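Local coordinates for protein cytidine deaminase (Mycobacterium leprae, PDB 3R2N) that probably catalyses the zinc-dependent hydrolytic deamination of cytidine and deoxycytidine to uridine and deoxyuridine in pyrimidine salvage, working as a homotetramer, at residues A61-I66 and R97-E102; F31-A36 and V80-G85. One frame throughout, in Å; residues are numbered along the deposited sequence.

Contact 1: residues A61-I66 and R97-E102; sequences AECSMI and RQLLYE. With EDO (1,2-ethanediol), chain L.
L99 lays its side chain against C63 and, through its CB, against I66; with L100 it carries the apolar contact. Its CD1 methyl meets C63 SG at 3.6 Å, while its CB lies 4.2 Å from I66 CG1. The sulphur reaches the methyl although the CB of C63 points away from the partner helix, because SG is anti to the carbonyl carbon (chi1 -63°). M65 and L100 meet tip to tip, CE to CD2 at 3.9 Å, with the two side chains at about a right angle. M65 gets there extended through SD, then bends at chi3 (65°) to swing its terminal methyl toward L100. No hydrogen bond links the segments.

These are the two helices of the cytidine deaminase fold that bring together the zinc ligands, C60 just before 61-66, C93 just before 94-104 and C96 in its first turn. The axes of the two segments run in the same general direction, inclined by 27° and 9.8 Å apart at closest approach.

The polar chemistry lies at the zinc end. The E62 side chain, about 4 Å from the zinc ion (nearest atoms) and touching C96, probably corresponds to the catalytic glutamate of the family. Its OE1 accepts a hydrogen bond of 2.9 Å from O1 of a 1,2-ethanediol molecule, probably from the crystallisation liquor, which also bonds to the backbone N of C93.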
ATOM      1  N   ALA D  61      -5.192   9.287  -6.841  1.00 26.36           N
ATOM      2  CA  ALA D  61      -5.151  10.727  -7.032  1.00 26.15           C
ATOM      3  C   ALA D  61      -5.035  11.455  -5.685  1.00 25.96           C
ATOM      4  O   ALA D  61      -4.233  12.396  -5.562  1.00 26.42           O
ATOM      5  CB  ALA D  61      -6.413  11.217  -7.837  1.00 25.83           C
ATOM      6  N   GLU D  62      -5.801  11.002  -4.686  1.00 25.31           N
ATOM      7  CA  GLU D  62      -5.835  11.616  -3.347  1.00 26.30           C
ATOM      8  C   GLU D  62      -4.475  11.522  -2.637  1.00 26.62           C
ATOM      9  O   GLU D  62      -4.078  12.480  -1.973  1.00 26.62           O
ATOM     10  CB  GLU D  62      -6.952  11.016  -2.466  1.00 25.97           C
ATOM     11  CG  GLU D  62      -8.367  11.122  -3.062  1.00 27.73           C
ATOM     12  CD  GLU D  62      -8.736   9.897  -3.871  1.00 31.05           C
ATOM     13  OE1 GLU D  62      -7.983   9.548  -4.814  1.00 32.33           O
ATOM     14  OE2 GLU D  62      -9.761   9.257  -3.556  1.00 31.58           O
ATOM     15  N   CYS D  63      -3.796  10.374  -2.773  1.00 27.22           N
ATOM     16  CA  CYS D  63      -2.365  10.206  -2.355  1.00 28.21           C
ATOM     17  C   CYS D  63      -1.472  11.312  -2.962  1.00 28.42           C
ATOM     18  O   CYS D  63      -0.667  11.934  -2.245  1.00 27.38           O
ATOM     19  CB  CYS D  63      -1.800   8.853  -2.792  1.00 27.32           C
ATOM     20  SG  CYS D  63      -2.597   7.381  -2.064  1.00 30.73           S
ATOM     21  N   SER D  64      -1.631  11.560  -4.279  1.00 27.76           N
ATOM     22  CA  SER D  64      -0.732  12.475  -4.938  1.00 28.00           C
ATOM     23  C   SER D  64      -0.945  13.852  -4.362  1.00 28.39           C
ATOM     24  O   SER D  64       0.020  14.563  -4.069  1.00 29.63           O
ATOM     25  CB  SER D  64      -0.890  12.473  -6.451  1.00 27.78           C
ATOM     26  OG  SER D  64      -0.416  11.270  -6.992  1.00 27.80           O
ATOM     27  N   MET D  65      -2.210  14.159  -4.114  1.00 28.47           N
ATOM     28  CA  MET D  65      -2.622  15.444  -3.574  1.00 29.37           C
ATOM     29  C   MET D  65      -2.123  15.670  -2.166  1.00 28.83           C
ATOM     30  O   MET D  65      -1.662  16.756  -1.838  1.00 29.51           O
ATOM     31  CB  MET D  65      -4.152  15.585  -3.623  1.00 28.68           C
ATOM     32  CG  MET D  65      -4.620  16.877  -2.985  1.00 29.67           C
ATOM     33  SD  MET D  65      -6.412  17.006  -2.912  1.00 33.31           S
ATOM     34  CE  MET D  65      -6.793  15.659  -1.791  1.00 26.45           C
ATOM     35  N   ILE D  66      -2.221  14.636  -1.340  1.00 29.42           N
ATOM     36  CA  ILE D  66      -1.609  14.648  -0.012  1.00 29.21           C
ATOM     37  C   ILE D  66      -0.112  14.988  -0.081  1.00 29.51           C
ATOM     38  O   ILE D  66       0.350  15.885   0.616  1.00 30.16           O
ATOM     39  CB  ILE D  66      -1.954  13.365   0.799  1.00 29.28           C
ATOM     40  CG1 ILE D  66      -3.455  13.358   1.183  1.00 28.31           C
ATOM     41  CG2 ILE D  66      -1.091  13.226   2.047  1.00 28.66           C
ATOM     42  CD1 ILE D  66      -3.926  14.594   1.965  1.00 28.98           C
ATOM     43  N   ARG D  97      -9.869   7.623   2.097  1.00 29.93           N
ATOM     44  CA  ARG D  97     -10.679   8.247   3.150  1.00 30.37           C
ATOM     45  C   ARG D  97      -9.839   8.322   4.430  1.00 30.99           C
ATOM     46  O   ARG D  97      -9.882   9.324   5.155  1.00 31.23           O
ATOM     47  CB  ARG D  97     -12.010   7.530   3.397  1.00 30.38           C
ATOM     48  CG  ARG D  97     -12.893   7.373   2.179  1.00 29.99           C
ATOM     49  CD  ARG D  97     -14.238   6.742   2.544  1.00 31.17           C
ATOM     50  NE  ARG D  97     -14.942   6.245   1.365  1.00 32.02           N
ATOM     51  CZ  ARG D  97     -16.232   5.909   1.307  1.00 33.17           C
ATOM     52  NH1 ARG D  97     -17.019   6.029   2.366  1.00 30.82           N
ATOM     53  NH2 ARG D  97     -16.737   5.429   0.166  1.00 32.97           N
ATOM     54  N   GLN D  98      -9.033   7.294   4.684  1.00 30.91           N
ATOM     55  CA  GLN D  98      -8.128   7.358   5.824  1.00 31.46           C
ATOM     56  C   GLN D  98      -7.062   8.486   5.662  1.00 31.18           C
ATOM     57  O   GLN D  98      -6.819   9.210   6.620  1.00 31.67           O
ATOM     58  CB  GLN D  98      -7.542   5.971   6.159  1.00 32.04           C
ATOM     59  CG  GLN D  98      -6.865   5.836   7.560  1.00 33.55           C
ATOM     60  CD  GLN D  98      -7.874   5.776   8.690  1.00 36.49           C
ATOM     61  OE1 GLN D  98      -8.767   4.930   8.685  1.00 39.59           O
ATOM     62  NE2 GLN D  98      -7.762   6.683   9.648  1.00 35.68           N
ATOM     63  N   LEU D  99      -6.464   8.666   4.476  1.00 30.57           N
ATOM     64  CA  LEU D  99      -5.500   9.784   4.286  1.00 30.59           C
ATOM     65  C   LEU D  99      -6.193  11.124   4.524  1.00 30.50           C
ATOM     66  O   LEU D  99      -5.725  11.924   5.340  1.00 31.01           O
ATOM     67  CB  LEU D  99      -4.808   9.771   2.912  1.00 29.30           C
ATOM     68  CG  LEU D  99      -4.023   8.539   2.440  1.00 32.45           C
ATOM     69  CD1 LEU D  99      -3.312   8.833   1.158  1.00 33.36           C
ATOM     70  CD2 LEU D  99      -3.025   7.962   3.462  1.00 34.61           C
ATOM     71  N   LEU D 100      -7.329  11.327   3.851  1.00 29.89           N
ATOM     72  CA  LEU D 100      -8.109  12.549   3.951  1.00 30.08           C
ATOM     73  C   LEU D 100      -8.517  12.891   5.376  1.00 32.03           C
ATOM     74  O   LEU D 100      -8.526  14.072   5.781  1.00 32.47           O
ATOM     75  CB  LEU D 100      -9.360  12.456   3.079  1.00 29.03           C
ATOM     76  CG  LEU D 100      -9.108  12.277   1.593  1.00 27.42           C
ATOM     77  CD1 LEU D 100     -10.380  11.845   0.870  1.00 25.95           C
ATOM     78  CD2 LEU D 100      -8.508  13.534   0.995  1.00 25.75           C
ATOM     79  N   TYR D 101      -8.871  11.861   6.131  1.00 33.56           N
ATOM     80  CA  TYR D 101      -9.275  12.040   7.499  1.00 35.30           C
ATOM     81  C   TYR D 101      -8.094  12.582   8.256  1.00 35.23           C
ATOM     82  O   TYR D 101      -8.222  13.552   8.996  1.00 36.71           O
ATOM     83  CB  TYR D 101      -9.712  10.720   8.153  1.00 36.05           C
ATOM     84  CG  TYR D 101     -10.436  10.977   9.461  1.00 39.90           C
ATOM     85  CD1 TYR D 101     -11.795  11.319   9.461  1.00 42.71           C
ATOM     86  CD2 TYR D 101      -9.770  10.915  10.690  1.00 42.53           C
ATOM     87  CE1 TYR D 101     -12.482  11.567  10.648  1.00 44.39           C
ATOM     88  CE2 TYR D 101     -10.449  11.174  11.894  1.00 44.66           C
ATOM     89  CZ  TYR D 101     -11.816  11.496  11.854  1.00 46.83           C
ATOM     90  OH  TYR D 101     -12.539  11.761  13.017  1.00 50.57           O
ATOM     91  N   GLU D 102      -6.951  11.939   8.084  1.00 34.77           N
ATOM     92  CA  GLU D 102      -5.770  12.333   8.807  1.00 35.21           C
ATOM     93  C   GLU D 102      -5.342  13.810   8.501  1.00 34.56           C
ATOM     94  O   GLU D 102      -4.805  14.476   9.375  1.00 35.24           O
ATOM     95  CB  GLU D 102      -4.648  11.307   8.606  1.00 34.53           C
ATOM     96  CG  GLU D 102      -3.372  11.721   9.274  1.00 37.96           C
ATOM     97  CD  GLU D 102      -2.649  10.615   9.996  1.00 40.82           C
ATOM     98  OE1 GLU D 102      -3.129   9.467  10.023  1.00 43.40           O
ATOM     99  OE2 GLU D 102      -1.575  10.895  10.553  1.00 42.45           O
TER
HETATM  100  C1  EDO L 136     -10.745   7.106  -6.248  1.00 43.68           C
HETATM  101  O1  EDO L 136      -9.803   8.156  -6.545  1.00 44.58           O
HETATM  102  C2  EDO L 136     -10.078   6.118  -5.299  1.00 41.76           C
HETATM  103  O2  EDO L 136      -9.594   6.816  -4.129  1.00 36.72           O

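Contact 2: residues F31-A36 and V80-G85; sequences FPVGVA and VYCVDG
G34 and V83 face each other as a hydrogen-bonded antiparallel pair, with both backbone N-H groups and both carbonyls used. V83 N gives a 2.7 Å bond to G34 O, nearly along the C=O axis, and G34 N answers with a longer one of 3.2 Å to V83 O, tilted from the carbonyl plane. A36 and Y81 repeat the scheme: Y81 N to A36 O at 2.9 Å is the straighter bond, with 163° at the hydrogen, against 145° for A36 N to Y81 O.

V35 and C82, the non-hydrogen-bonded pair between them, turn their backbone polar groups outward, V35 bonding to G47 and C82 to L90. The four carbonyls of the ladder also receive CA-H...O contacts, the shortest from V33 CA to V83 O at 3.2 Å.

Beyond the G34-V83 pair the chains stay side by side but the direct bonding stops. One water donates to P32 O and accepts from G85 N, 2.7 Å from each, while sitting over one face of the F31 ring. D84 OD1 is taken by the backbone N of N86 and of D88, and the V33 N-H by N49 OD1.

On the side of V35 and C82, V35 CG2, anti to its backbone N, presses against V80 CG1 at a tight 3.5 Å. This face receives helix 61-71; A36, Y81 and V83 turn to helix 10-21, so the sheet, with 77-83 as its middle strand and 34-39 beside it, lies between helices on both faces, the three-layer alpha-beta-alpha arrangement of the cytidine deaminase fold. The pairing thus rests on backbone bonds along the ladder, while at its end a water stands in for the missing direct bond and the D84 carboxylate serves its own following turn.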
ATOM      1  N   PHE D  31      -8.248   3.997 -16.398  1.00 36.84           N
ATOM      2  CA  PHE D  31      -9.228   4.708 -15.597  1.00 36.35           C
ATOM      3  C   PHE D  31      -8.492   5.891 -14.972  1.00 35.12           C
ATOM      4  O   PHE D  31      -7.977   5.816 -13.847  1.00 34.02           O
ATOM      5  CB  PHE D  31      -9.834   3.776 -14.529  1.00 36.39           C
ATOM      6  CG  PHE D  31     -11.009   4.365 -13.791  1.00 37.64           C
ATOM      7  CD1 PHE D  31     -12.303   4.346 -14.362  1.00 42.19           C
ATOM      8  CD2 PHE D  31     -10.845   4.918 -12.530  1.00 38.19           C
ATOM      9  CE1 PHE D  31     -13.410   4.881 -13.684  1.00 41.83           C
ATOM     10  CE2 PHE D  31     -11.928   5.464 -11.830  1.00 39.84           C
ATOM     11  CZ  PHE D  31     -13.224   5.453 -12.409  1.00 41.69           C
ATOM     12  N   PRO D  32      -8.404   6.990 -15.727  1.00 35.17           N
ATOM     13  CA  PRO D  32      -7.706   8.182 -15.233  1.00 33.61           C
ATOM     14  C   PRO D  32      -8.554   8.982 -14.209  1.00 32.33           C
ATOM     15  O   PRO D  32      -9.809   9.068 -14.317  1.00 32.60           O
ATOM     16  CB  PRO D  32      -7.446   8.983 -16.515  1.00 34.49           C
ATOM     17  CG  PRO D  32      -8.599   8.630 -17.445  1.00 35.50           C
ATOM     18  CD  PRO D  32      -9.070   7.221 -17.033  1.00 36.38           C
ATOM     19  N   VAL D  33      -7.865   9.530 -13.212  1.00 29.99           N
ATOM     20  CA  VAL D  33      -8.503  10.265 -12.114  1.00 28.71           C
ATOM     21  C   VAL D  33      -7.722  11.545 -11.783  1.00 28.53           C
ATOM     22  O   VAL D  33      -6.474  11.549 -11.715  1.00 29.11           O
ATOM     23  CB  VAL D  33      -8.609   9.390 -10.831  1.00 27.84           C
ATOM     24  CG1 VAL D  33      -9.212  10.141  -9.686  1.00 26.14           C
ATOM     25  CG2 VAL D  33      -9.348   8.069 -11.100  1.00 28.38           C
ATOM     26  N   GLY D  34      -8.456  12.616 -11.548  1.00 28.24           N
ATOM     27  CA  GLY D  34      -7.880  13.854 -11.078  1.00 28.48           C
ATOM     28  C   GLY D  34      -8.560  14.249  -9.787  1.00 28.97           C
ATOM     29  O   GLY D  34      -9.705  13.851  -9.541  1.00 28.61           O
ATOM     30  N   VAL D  35      -7.838  14.982  -8.934  1.00 28.55           N
ATOM     31  CA  VAL D  35      -8.417  15.465  -7.682  1.00 28.19           C
ATOM     32  C   VAL D  35      -7.928  16.868  -7.433  1.00 28.45           C
ATOM     33  O   VAL D  35      -6.841  17.240  -7.856  1.00 29.34           O
ATOM     34  CB  VAL D  35      -8.097  14.537  -6.452  1.00 28.52           C
ATOM     35  CG1 VAL D  35      -6.585  14.563  -6.068  1.00 26.87           C
ATOM     36  CG2 VAL D  35      -8.945  14.916  -5.264  1.00 27.75           C
ATOM     37  N   ALA D  36      -8.726  17.645  -6.727  1.00 28.50           N
ATOM     38  CA  ALA D  36      -8.362  18.997  -6.432  1.00 28.97           C
ATOM     39  C   ALA D  36      -8.952  19.321  -5.067  1.00 29.34           C
ATOM     40  O   ALA D  36     -10.055  18.862  -4.725  1.00 29.00           O
ATOM     41  CB  ALA D  36      -8.905  19.978  -7.531  1.00 29.57           C
ATOM     42  N   VAL D  80     -12.553  18.798  -1.025  1.00 31.65           N
ATOM     43  CA  VAL D  80     -11.936  17.926  -2.032  1.00 31.46           C
ATOM     44  C   VAL D  80     -12.966  17.448  -3.061  1.00 32.26           C
ATOM     45  O   VAL D  80     -14.097  17.079  -2.699  1.00 32.35           O
ATOM     46  CB  VAL D  80     -11.265  16.686  -1.371  1.00 30.75           C
ATOM     47  CG1 VAL D  80     -10.704  15.748  -2.410  1.00 29.88           C
ATOM     48  CG2 VAL D  80     -10.182  17.112  -0.440  1.00 30.65           C
ATOM     49  N   TYR D  81     -12.556  17.442  -4.333  1.00 32.08           N
ATOM     50  CA  TYR D  81     -13.395  16.998  -5.445  1.00 32.43           C
ATOM     51  C   TYR D  81     -12.571  16.055  -6.343  1.00 32.35           C
ATOM     52  O   TYR D  81     -11.607  16.492  -6.998  1.00 32.27           O
ATOM     53  CB  TYR D  81     -13.845  18.226  -6.255  1.00 32.91           C
ATOM     54  CG  TYR D  81     -15.110  18.065  -7.098  1.00 33.94           C
ATOM     55  CD1 TYR D  81     -16.016  19.107  -7.224  1.00 35.33           C
ATOM     56  CD2 TYR D  81     -15.383  16.886  -7.792  1.00 34.05           C
ATOM     57  CE1 TYR D  81     -17.189  18.965  -7.999  1.00 35.56           C
ATOM     58  CE2 TYR D  81     -16.537  16.747  -8.580  1.00 33.53           C
ATOM     59  CZ  TYR D  81     -17.428  17.779  -8.665  1.00 35.66           C
ATOM     60  OH  TYR D  81     -18.556  17.615  -9.428  1.00 36.68           O
ATOM     61  N   CYS D  82     -12.947  14.774  -6.358  1.00 32.40           N
ATOM     62  CA  CYS D  82     -12.268  13.773  -7.179  0.70 32.78           C
ATOM     63  C   CYS D  82     -13.082  13.475  -8.450  1.00 33.48           C
ATOM     64  O   CYS D  82     -14.331  13.407  -8.417  1.00 34.48           O
ATOM     65  CB  CYS D  82     -12.054  12.518  -6.335  0.70 32.84           C
ATOM     66  SG  CYS D  82     -10.999  11.242  -7.000  0.70 34.31           S
ATOM     67  N   VAL D  83     -12.383  13.315  -9.573  1.00 33.14           N
ATOM     68  CA  VAL D  83     -13.063  13.112 -10.857  1.00 33.94           C
ATOM     69  C   VAL D  83     -12.613  11.900 -11.661  1.00 34.38           C
ATOM     70  O   VAL D  83     -11.432  11.487 -11.611  1.00 33.47           O
ATOM     71  CB  VAL D  83     -12.935  14.336 -11.788  1.00 34.96           C
ATOM     72  CG1 VAL D  83     -13.686  15.586 -11.197  1.00 33.82           C
ATOM     73  CG2 VAL D  83     -11.463  14.582 -12.142  1.00 33.25           C
ATOM     74  N   ASP D  84     -13.553  11.329 -12.413  1.00 34.92           N
ATOM     75  CA  ASP D  84     -13.204  10.259 -13.332  1.00 34.97           C
ATOM     76  C   ASP D  84     -13.030  10.821 -14.756  1.00 36.48           C
ATOM     77  O   ASP D  84     -13.045  12.044 -14.947  1.00 36.67           O
ATOM     78  CB  ASP D  84     -14.237   9.137 -13.275  1.00 35.56           C
ATOM     79  CG  ASP D  84     -15.608   9.563 -13.809  1.00 36.74           C
ATOM     80  OD1 ASP D  84     -15.710  10.579 -14.537  1.00 37.77           O
ATOM     81  OD2 ASP D  84     -16.590   8.874 -13.487  1.00 37.88           O
ATOM     82  N   GLY D  85     -12.874   9.933 -15.743  1.00 37.49           N
ATOM     83  CA  GLY D  85     -12.655  10.319 -17.141  1.00 39.17           C
ATOM     84  C   GLY D  85     -13.754  11.156 -17.794  1.00 41.28           C
ATOM     85  O   GLY D  85     -13.509  11.796 -18.817  1.00 41.91           O
TER
HETATM   86  O   HOH W   1     -11.873   7.510 -15.085  1.00 21.35           O

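How the contacts relate
From the N terminus the chain passes helix 10-21 and then strand 34-39, the first half of contact 2. It runs on through strand 44-48 to helix 61-71, which opens contact 1, before strand 77-83 returns to close contact 2 around a loop that holds that helix. Helix 94-104 then closes contact 1 around a loop that holds the strand. The contacts therefore cross, their segments alternating, and their centres lie about 13 Å apart. They meet where A61 and M65 pack on V33 and V35: A61 CB is 3.5 Å from V33 CG1. Contact 2 joins two sheet strands, contact 1 pairs the helices that begin at the zinc site, and this junction ties helix 61-71 to the sheet.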